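Local structure of cytosolic IMP-GMP specific 5'-nucleotidase (4OHF) at residues G282-F287 / C316-A321. The protein probably hydrolyses the 5'-phosphate of nucleoside monophosphates such as IMP and GMP, as a magnesium-dependent cytosolic nucleotidase of the HAD superfamily. Numbering follows the deposited sequence.
With PO4 (phosphate ion), chain I.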
loop_
_atom_site.group_PDB
_atom_site.type_symbol
_atom_site.label_atom_id
_atom_site.label_comp_id
_atom_site.label_asym_id
_atom_site.label_seq_id
_atom_site.Cartn_x
_atom_site.Cartn_y
_atom_site.Cartn_z
ATOM N N GLY B 282 -25.439 9.923 -8.223
ATOM C CA GLY B 282 -24.801 11.225 -8.086
ATOM C C GLY B 282 -23.494 11.225 -7.302
ATOM O O GLY B 282 -22.993 10.182 -6.856
ATOM N N ASN B 283 -22.928 12.414 -7.138
ATOM C CA ASN B 283 -21.686 12.566 -6.398
ATOM C C ASN B 283 -21.643 13.978 -5.832
ATOM O O ASN B 283 -22.134 14.923 -6.458
ATOM C CB ASN B 283 -20.462 12.280 -7.302
ATOM C CG ASN B 283 -20.282 13.307 -8.420
ATOM O OD1 ASN B 283 -19.935 14.464 -8.178
ATOM N ND2 ASN B 283 -20.521 12.880 -9.650
ATOM N N ALA B 284 -21.079 14.107 -4.636
ATOM C CA ALA B 284 -20.996 15.394 -3.945
ATOM C C ALA B 284 -20.372 16.506 -4.764
ATOM O O ALA B 284 -20.852 17.637 -4.747
ATOM C CB ALA B 284 -20.228 15.238 -2.652
ATOM N N LYS B 285 -19.290 16.183 -5.459
ATOM C CA LYS B 285 -18.588 17.155 -6.280
ATOM C C LYS B 285 -19.555 17.913 -7.195
ATOM O O LYS B 285 -19.670 19.140 -7.116
ATOM C CB LYS B 285 -17.524 16.438 -7.113
ATOM C CG LYS B 285 -16.789 17.309 -8.123
ATOM C CD LYS B 285 -15.796 18.249 -7.470
ATOM C CE LYS B 285 -14.446 18.227 -8.206
ATOM N NZ LYS B 285 -14.571 18.457 -9.677
ATOM N N LYS B 286 -20.262 17.178 -8.050
ATOM C CA LYS B 286 -21.199 17.809 -8.970
ATOM C C LYS B 286 -22.333 18.548 -8.273
ATOM O O LYS B 286 -22.736 19.620 -8.712
ATOM C CB LYS B 286 -21.777 16.774 -9.940
ATOM C CG LYS B 286 -22.823 17.344 -10.881
ATOM C CD LYS B 286 -22.948 16.488 -12.127
ATOM C CE LYS B 286 -24.250 16.762 -12.861
ATOM N NZ LYS B 286 -24.366 18.166 -13.364
ATOM N N PHE B 287 -22.838 17.971 -7.185
ATOM C CA PHE B 287 -23.939 18.562 -6.431
ATOM C C PHE B 287 -23.562 19.932 -5.906
ATOM O O PHE B 287 -24.313 20.899 -6.039
ATOM C CB PHE B 287 -24.323 17.640 -5.261
ATOM C CG PHE B 287 -25.444 18.166 -4.406
ATOM C CD1 PHE B 287 -25.189 19.046 -3.356
ATOM C CD2 PHE B 287 -26.764 17.775 -4.647
ATOM C CE1 PHE B 287 -26.229 19.531 -2.553
ATOM C CE2 PHE B 287 -27.815 18.252 -3.853
ATOM C CZ PHE B 287 -27.543 19.131 -2.804
ATOM N N CYS B 316 -14.071 15.207 0.202
ATOM C CA CYS B 316 -15.387 15.811 0.194
ATOM C C CYS B 316 -15.349 17.294 0.528
ATOM O O CYS B 316 -15.463 18.135 -0.370
ATOM C CB CYS B 316 -16.317 15.085 1.154
ATOM S SG CYS B 316 -18.036 15.561 0.938
ATOM N N ASN B 317 -15.204 17.598 1.812
ATOM C CA ASN B 317 -15.126 18.964 2.345
ATOM C C ASN B 317 -16.442 19.554 2.860
ATOM O O ASN B 317 -16.514 20.734 3.219
ATOM C CB ASN B 317 -14.419 19.936 1.366
ATOM C CG ASN B 317 -15.373 20.664 0.432
ATOM O OD1 ASN B 317 -14.982 21.621 -0.237
ATOM N ND2 ASN B 317 -16.620 20.214 0.368
ATOM N N TRP B 318 -17.469 18.709 2.911
ATOM C CA TRP B 318 -18.778 19.086 3.450
ATOM C C TRP B 318 -18.667 18.954 4.969
ATOM O O TRP B 318 -17.902 18.128 5.471
ATOM C CB TRP B 318 -19.856 18.087 3.019
ATOM C CG TRP B 318 -20.420 18.219 1.644
ATOM C CD1 TRP B 318 -19.973 19.018 0.629
ATOM C CD2 TRP B 318 -21.553 17.511 1.132
ATOM N NE1 TRP B 318 -20.762 18.846 -0.483
ATOM C CE2 TRP B 318 -21.740 17.927 -0.200
ATOM C CE3 TRP B 318 -22.429 16.563 1.676
ATOM C CZ2 TRP B 318 -22.769 17.428 -1.003
ATOM C CZ3 TRP B 318 -23.450 16.067 0.880
ATOM C CH2 TRP B 318 -23.612 16.502 -0.448
ATOM N N ARG B 319 -19.433 19.743 5.706
ATOM C CA ARG B 319 -19.406 19.594 7.148
ATOM C C ARG B 319 -20.231 18.342 7.444
ATOM O O ARG B 319 -21.311 18.147 6.877
ATOM C CB ARG B 319 -20.026 20.815 7.827
ATOM C CG ARG B 319 -19.340 22.125 7.454
ATOM C CD ARG B 319 -17.842 22.019 7.605
ATOM N NE ARG B 319 -17.471 21.700 8.979
ATOM C CZ ARG B 319 -17.527 22.558 9.992
ATOM N NH1 ARG B 319 -17.940 23.801 9.779
ATOM N NH2 ARG B 319 -17.187 22.166 11.220
ATOM N N THR B 320 -19.720 17.475 8.312
ATOM C CA THR B 320 -20.446 16.262 8.665
ATOM C C THR B 320 -20.847 16.225 10.145
ATOM O O THR B 320 -20.048 16.518 11.033
ATOM C CB THR B 320 -19.622 15.005 8.337
ATOM O OG1 THR B 320 -18.345 15.102 8.965
ATOM C CG2 THR B 320 -19.419 14.871 6.848
ATOM N N ALA B 321 -22.103 15.874 10.396
ATOM C CA ALA B 321 -22.622 15.775 11.750
ATOM C C ALA B 321 -23.145 14.357 11.928
ATOM O O ALA B 321 -23.365 13.635 10.965
ATOM C CB ALA B 321 -23.737 16.776 11.960
HETATM P P PO4 I . -16.323 18.613 10.198
HETATM O O1 PO4 I . -17.648 18.952 9.621
HETATM O O2 PO4 I . -16.437 17.372 11.004
HETATM O O3 PO4 I . -15.863 19.724 11.065
HETATM O O4 PO4 I . -15.340 18.403 9.109
#
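Phosphate oxygen O1 is gripped twice by the start of strand 319-323: Arg319 NE lies 2.8 Å from PO4 O1, and Thr320 N donates to the same oxygen. A second guanidinium N-H, on Arg319 NH2, reaches PO4 O3 at 2.8 Å, so the anion sits at the edge of the group, its phosphorus in the guanidinium plane. Bends at chi2 and chi3 curl the arginine chain round O1, so that NE and Thr320 N meet on the same oxygen. Lys313 NZ and Arg10 NH2 of the same chain and Tyr113 OH of the second subunit also bond the ion, which probably came from the crystallisation liquor. On the other side of the contact, Asn283 N-caps helix 284-290, its OD1 accepting an almost straight bond from Lys286 N (2.7 Å, 177°). Trp318, just before strand 319-323, packs against helix 284-290, which follows strand 277-281 of the mixed, mainly parallel sheet of the HAD-like core. Ala284 CB makes an off-centre CH-pi contact, 4.2 Å from the centroid of the Trp318 six-membered ring, and Cys316 SG lies over the same face. Phe287, with CG anti to its backbone N (chi1 179°), brings CD1 to 3.7 Å from Trp318 CZ2; the two ring planes meet obliquely at 64°. Trp318 NE1 is hydrogen-bonded to Thr288 OG1, tying the indole to the same helix, while Phe250 packs against both Ala284 and Trp318.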